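Local coordinates for GTP-binding protein REM 1 (Homo sapiens, PDB 2NZJ), which binds guanine nucleotides as a Ras-family GTPase of the Rad and Gem-like group and probably acts as a GDP/GTP-dependent signalling switch, at residues A[85-93]-A[126-137]. Numbering follows the deposited sequence.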
ATOM      1  N   TYR A  85       5.449   0.220  -5.936  1.00 10.37           N
ATOM      2  CA  TYR A  85       6.468  -0.062  -6.970  1.00 10.01           C
ATOM      3  C   TYR A  85       7.862   0.072  -6.332  1.00  9.99           C
ATOM      4  O   TYR A  85       7.992   0.548  -5.203  1.00  9.85           O
ATOM      5  CB  TYR A  85       6.288   0.845  -8.218  1.00  9.68           C
ATOM      6  CG  TYR A  85       6.580   2.286  -7.959  1.00  9.40           C
ATOM      7  CD1 TYR A  85       5.615   3.121  -7.447  1.00 10.03           C
ATOM      8  CD2 TYR A  85       7.839   2.806  -8.172  1.00 11.47           C
ATOM      9  CE1 TYR A  85       5.872   4.430  -7.159  1.00 10.37           C
ATOM     10  CE2 TYR A  85       8.128   4.153  -7.855  1.00 11.78           C
ATOM     11  CZ  TYR A  85       7.128   4.950  -7.347  1.00 10.76           C
ATOM     12  OH  TYR A  85       7.360   6.282  -7.079  1.00 10.32           O
ATOM     13  N   SER A  86       8.887  -0.383  -7.044  1.00 10.04           N
ATOM     14  CA  SER A  86      10.271  -0.190  -6.631  1.00  9.97           C
ATOM     15  C   SER A  86      10.902   0.963  -7.389  1.00 10.12           C
ATOM     16  O   SER A  86      10.903   0.980  -8.607  1.00 10.22           O
ATOM     17  CB  SER A  86      11.093  -1.436  -6.889  1.00  9.86           C
ATOM     18  OG  SER A  86      12.449  -1.192  -6.565  1.00  9.29           O
ATOM     19  N   ILE A  87      11.491   1.901  -6.659  1.00 10.71           N
ATOM     20  CA  ILE A  87      12.188   3.039  -7.268  1.00 10.82           C
ATOM     21  C   ILE A  87      13.371   2.639  -8.154  1.00 11.55           C
ATOM     22  O   ILE A  87      13.835   3.455  -8.940  1.00 11.80           O
ATOM     23  CB  ILE A  87      12.721   4.020  -6.204  1.00 10.80           C
ATOM     24  CG1 ILE A  87      13.750   3.321  -5.298  1.00 10.76           C
ATOM     25  CG2 ILE A  87      11.560   4.632  -5.422  1.00  8.98           C
ATOM     26  CD1 ILE A  87      14.927   4.163  -4.906  1.00  9.16           C
ATOM     27  N   ALA A  88      13.840   1.388  -8.013  1.00 12.22           N
ATOM     28  CA  ALA A  88      14.917   0.827  -8.834  1.00 12.46           C
ATOM     29  C   ALA A  88      14.461   0.042 -10.078  1.00 13.00           C
ATOM     30  O   ALA A  88      15.295  -0.530 -10.782  1.00 12.98           O
ATOM     31  CB  ALA A  88      15.786  -0.076  -7.953  1.00 12.69           C
ATOM     32  N   ASP A  89      13.157   0.009 -10.359  1.00 13.68           N
ATOM     33  CA  ASP A  89      12.631  -0.797 -11.458  1.00 13.89           C
ATOM     34  C   ASP A  89      11.522  -0.037 -12.177  1.00 13.66           C
ATOM     35  O   ASP A  89      10.364  -0.057 -11.771  1.00 13.87           O
ATOM     36  CB  ASP A  89      12.157  -2.115 -10.895  1.00 14.15           C
ATOM     37  CG  ASP A  89      11.501  -2.972 -11.907  1.00 16.66           C
ATOM     38  OD1 ASP A  89      11.425  -2.568 -13.086  1.00 21.21           O
ATOM     39  OD2 ASP A  89      11.048  -4.069 -11.516  1.00 20.12           O
ATOM     40  N   ARG A  90      11.913   0.645 -13.244  1.00 13.56           N
ATOM     41  CA  ARG A  90      11.008   1.402 -14.109  1.00 13.69           C
ATOM     42  C   ARG A  90       9.725   0.625 -14.468  1.00 13.02           C
ATOM     43  O   ARG A  90       8.622   1.160 -14.378  1.00 12.71           O
ATOM     44  CB  ARG A  90      11.752   1.787 -15.387  1.00 14.16           C
ATOM     45  CG  ARG A  90      11.012   2.778 -16.282  1.00 16.37           C
ATOM     46  CD  ARG A  90      11.471   4.152 -15.964  1.00 19.56           C
ATOM     47  NE  ARG A  90      10.444   5.158 -16.190  1.00 20.91           N
ATOM     48  CZ  ARG A  90      10.534   6.413 -15.751  1.00 21.84           C
ATOM     49  NH1 ARG A  90      11.613   6.803 -15.051  1.00 20.90           N
ATOM     50  NH2 ARG A  90       9.542   7.278 -16.012  1.00 22.02           N
ATOM     51  N   GLY A  91       9.882  -0.633 -14.862  1.00 12.48           N
ATOM     52  CA  GLY A  91       8.748  -1.497 -15.202  1.00 11.97           C
ATOM     53  C   GLY A  91       7.661  -1.543 -14.150  1.00 11.55           C
ATOM     54  O   GLY A  91       6.479  -1.472 -14.481  1.00 11.39           O
ATOM     55  N   SER A  92       8.064  -1.642 -12.885  1.00 11.10           N
ATOM     56  CA  SER A  92       7.106  -1.734 -11.756  1.00 10.90           C
ATOM     57  C   SER A  92       6.341  -0.428 -11.576  1.00 10.85           C
ATOM     58  O   SER A  92       5.172  -0.434 -11.193  1.00  9.64           O
ATOM     59  CB  SER A  92       7.806  -2.116 -10.424  1.00 10.81           C
ATOM     60  OG  SER A  92       8.672  -1.083  -9.948  1.00  9.79           O
ATOM     61  N   PHE A  93       7.015   0.678 -11.862  1.00 11.42           N
ATOM     62  CA  PHE A  93       6.408   1.999 -11.789  1.00 12.44           C
ATOM     63  C   PHE A  93       5.377   2.165 -12.903  1.00 13.23           C
ATOM     64  O   PHE A  93       4.294   2.665 -12.677  1.00 13.29           O
ATOM     65  CB  PHE A  93       7.501   3.072 -11.848  1.00 12.24           C
ATOM     66  CG  PHE A  93       6.979   4.466 -11.870  1.00 12.17           C
ATOM     67  CD1 PHE A  93       6.281   4.968 -10.799  1.00 12.80           C
ATOM     68  CD2 PHE A  93       7.191   5.286 -12.969  1.00 13.19           C
ATOM     69  CE1 PHE A  93       5.779   6.274 -10.819  1.00 13.57           C
ATOM     70  CE2 PHE A  93       6.708   6.589 -12.992  1.00 13.21           C
ATOM     71  CZ  PHE A  93       6.008   7.086 -11.907  1.00 12.42           C
ATOM     72  N   CYS A 126      20.637   3.062  -7.399  1.00 32.83           N
ATOM     73  CA  CYS A 126      20.023   2.292  -8.499  1.00 33.25           C
ATOM     74  C   CYS A 126      18.763   2.947  -9.011  1.00 32.94           C
ATOM     75  O   CYS A 126      18.125   2.456  -9.931  1.00 32.36           O
ATOM     76  CB  CYS A 126      19.554   0.917  -8.011  1.00 33.90           C
ATOM     77  SG  CYS A 126      20.743  -0.081  -7.224  1.00 35.42           S
ATOM     78  N   ARG A 127      18.349   3.980  -8.297  1.00 33.15           N
ATOM     79  CA  ARG A 127      17.225   4.821  -8.640  1.00 32.74           C
ATOM     80  C   ARG A 127      17.021   4.883 -10.138  1.00 32.00           C
ATOM     81  O   ARG A 127      17.908   5.330 -10.863  1.00 32.42           O
ATOM     82  CB  ARG A 127      17.532   6.210  -8.095  1.00 32.99           C
ATOM     83  CG  ARG A 127      16.387   7.161  -8.070  1.00 34.08           C
ATOM     84  CD  ARG A 127      16.129   7.657  -6.637  1.00 35.39           C
ATOM     85  NE  ARG A 127      14.717   7.948  -6.562  1.00 37.01           N
ATOM     86  CZ  ARG A 127      13.992   8.016  -5.461  1.00 35.07           C
ATOM     87  NH1 ARG A 127      12.704   8.276  -5.606  1.00 35.03           N
ATOM     88  NH2 ARG A 127      14.523   7.869  -4.257  1.00 32.45           N
ATOM     89  N   GLU A 128      15.883   4.374 -10.597  1.00 31.32           N
ATOM     90  CA  GLU A 128      15.448   4.521 -11.988  1.00 31.54           C
ATOM     91  C   GLU A 128      14.250   5.459 -12.059  1.00 30.98           C
ATOM     92  O   GLU A 128      13.965   6.015 -13.106  1.00 31.64           O
ATOM     93  CB  GLU A 128      15.066   3.171 -12.618  1.00 31.10           C
ATOM     94  CG  GLU A 128      16.146   2.088 -12.552  1.00 32.67           C
ATOM     95  CD  GLU A 128      15.903   0.906 -13.513  1.00 33.68           C
ATOM     96  OE1 GLU A 128      14.726   0.635 -13.886  1.00 35.34           O
ATOM     97  OE2 GLU A 128      16.909   0.258 -13.912  1.00 37.36           O
ATOM     98  N   VAL A 129      13.544   5.630 -10.950  1.00 30.48           N
ATOM     99  CA  VAL A 129      12.368   6.475 -10.917  1.00 30.06           C
ATOM    100  C   VAL A 129      12.613   7.604  -9.952  1.00 30.30           C
ATOM    101  O   VAL A 129      12.871   7.375  -8.768  1.00 30.75           O
ATOM    102  CB  VAL A 129      11.143   5.692 -10.460  1.00 30.00           C
ATOM    103  CG1 VAL A 129       9.939   6.581 -10.499  1.00 30.19           C
ATOM    104  CG2 VAL A 129      10.940   4.463 -11.347  1.00 28.32           C
ATOM    105  N   SER A 130      12.550   8.830 -10.451  1.00 30.33           N
ATOM    106  CA  SER A 130      12.848   9.982  -9.625  1.00 30.42           C
ATOM    107  C   SER A 130      11.751  10.234  -8.610  1.00 30.51           C
ATOM    108  O   SER A 130      10.625   9.762  -8.774  1.00 30.22           O
ATOM    109  CB  SER A 130      13.003  11.222 -10.495  1.00 30.39           C
ATOM    110  OG  SER A 130      11.734  11.681 -10.894  1.00 31.71           O
ATOM    111  N   VAL A 131      12.079  11.003  -7.572  1.00 30.94           N
ATOM    112  CA  VAL A 131      11.074  11.452  -6.612  1.00 31.29           C
ATOM    113  C   VAL A 131      10.004  12.254  -7.329  1.00 31.32           C
ATOM    114  O   VAL A 131       8.838  12.126  -7.036  1.00 31.40           O
ATOM    115  CB  VAL A 131      11.630  12.412  -5.532  1.00 31.70           C
ATOM    116  CG1 VAL A 131      10.927  12.136  -4.234  1.00 31.47           C
ATOM    117  CG2 VAL A 131      13.143  12.325  -5.386  1.00 32.55           C
ATOM    118  N   GLU A 132      10.434  13.109  -8.252  1.00 31.78           N
ATOM    119  CA  GLU A 132       9.542  13.987  -8.995  1.00 31.84           C
ATOM    120  C   GLU A 132       8.570  13.173  -9.836  1.00 31.69           C
ATOM    121  O   GLU A 132       7.421  13.550 -10.002  1.00 31.55           O
ATOM    122  CB  GLU A 132      10.350  14.935  -9.883  1.00 32.17           C
ATOM    123  CG  GLU A 132      11.187  16.011  -9.127  1.00 33.58           C
ATOM    124  CD  GLU A 132      12.566  15.519  -8.589  1.00 35.43           C
ATOM    125  OE1 GLU A 132      12.985  14.365  -8.868  1.00 34.41           O
ATOM    126  OE2 GLU A 132      13.233  16.313  -7.869  1.00 36.74           O
ATOM    127  N   GLU A 133       9.030  12.041 -10.347  1.00 31.75           N
ATOM    128  CA  GLU A 133       8.180  11.163 -11.149  1.00 31.81           C
ATOM    129  C   GLU A 133       7.124  10.486 -10.293  1.00 31.61           C
ATOM    130  O   GLU A 133       5.969  10.397 -10.694  1.00 32.08           O
ATOM    131  CB  GLU A 133       9.037  10.162 -11.920  1.00 31.77           C
ATOM    132  CG  GLU A 133       9.832  10.869 -13.051  1.00 32.21           C
ATOM    133  CD  GLU A 133      10.864   9.986 -13.756  1.00 32.41           C
ATOM    134  OE1 GLU A 133      11.523   9.156 -13.080  1.00 33.18           O
ATOM    135  OE2 GLU A 133      11.020  10.147 -14.998  1.00 31.79           O
ATOM    136  N   GLY A 134       7.505  10.046  -9.104  1.00 31.25           N
ATOM    137  CA  GLY A 134       6.554   9.517  -8.144  1.00 31.34           C
ATOM    138  C   GLY A 134       5.519  10.549  -7.744  1.00 31.63           C
ATOM    139  O   GLY A 134       4.337  10.263  -7.670  1.00 32.35           O
ATOM    140  N   ARG A 135       5.956  11.767  -7.496  1.00 32.04           N
ATOM    141  CA  ARG A 135       5.038  12.826  -7.111  1.00 32.23           C
ATOM    142  C   ARG A 135       4.028  13.174  -8.227  1.00 31.32           C
ATOM    143  O   ARG A 135       2.826  13.269  -7.971  1.00 31.31           O
ATOM    144  CB  ARG A 135       5.818  14.069  -6.697  1.00 32.72           C
ATOM    145  CG  ARG A 135       6.486  13.951  -5.356  1.00 34.74           C
ATOM    146  CD  ARG A 135       7.034  15.314  -4.918  1.00 38.34           C
ATOM    147  NE  ARG A 135       7.941  15.195  -3.767  1.00 40.33           N
ATOM    148  CZ  ARG A 135       9.154  15.742  -3.671  1.00 41.47           C
ATOM    149  NH1 ARG A 135       9.661  16.495  -4.654  1.00 42.10           N
ATOM    150  NH2 ARG A 135       9.866  15.551  -2.561  1.00 41.73           N
ATOM    151  N   ALA A 136       4.527  13.356  -9.447  1.00 30.16           N
ATOM    152  CA  ALA A 136       3.694  13.657 -10.621  1.00 28.98           C
ATOM    153  C   ALA A 136       2.595  12.611 -10.789  1.00 28.53           C
ATOM    154  O   ALA A 136       1.433  12.925 -11.100  1.00 27.55           O
ATOM    155  CB  ALA A 136       4.556  13.700 -11.856  1.00 28.40           C
ATOM    156  N   CYS A 137       2.982  11.367 -10.542  1.00 28.20           N
ATOM    157  CA  CYS A 137       2.108  10.233 -10.699  1.00 28.13           C
ATOM    158  C   CYS A 137       0.967  10.234  -9.688  1.00 28.20           C
ATOM    159  O   CYS A 137      -0.153   9.831 -10.013  1.00 28.13           O
ATOM    160  CB  CYS A 137       2.919   8.952 -10.568  1.00 28.24           C
ATOM    161  SG  CYS A 137       2.000   7.499 -11.052  1.00 27.80           S
TER
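Val129 CG1 sits over one face of the Phe93 ring, 3.8 Å from the ring centroid and only 8° off its normal, a CH-pi contact; the Tyr85 ring meets the edge of Phe93, whose CD1 lies over the centre of one tyrosine face. Cys137 comes obliquely to the far end of the phenylalanine, with CB 3.8 Å from Phe93 CZ. With CG anti to the backbone N (chi1 176°), Phe93 reaches from its helix into this cluster. The Arg127 guanidinium lies between Ile87 CD1 on one face and Val131 CG2 on the opposite face, both offset toward the rim, while its NH1 forms a salt bridge with Glu147 on strand 144-147. The Arg90 guanidinium has Phe93 CD2 above one face and the Glu133 carboxylate at its edge, the two planes 69° apart. Its NH1 makes a salt bridge with Glu133 OE1 at 3.1 Å, approaching from above the carboxylate plane, and the companion bonds to OE2 are weak. OE1 also accepts from Ser130 N at 2.8 Å, so it has two donors; together with the bond from Glu133 N to Ser130 OG this makes a capping box at the start of helix 131-141. An alanine in place of Glu133 would probably leave the Arg90 guanidinium without its charged mate and Ser130 N without its side-chain acceptor, undoing half of the capping box. In the Ras-type alpha/beta fold, the contact joins the end of strand 80-86 and the start of helix 90-105 to the loop before helix 131-141 and the first turns of that helix. The backbones meet at Ile87 O, which accepts from Glu128 N (2.8 Å) and Val129 N (3.0 Å). Beside it, Glu128 OE1 receives Arg90 N at 2.9 Å in a straight bond, on the anti side of the carboxylate.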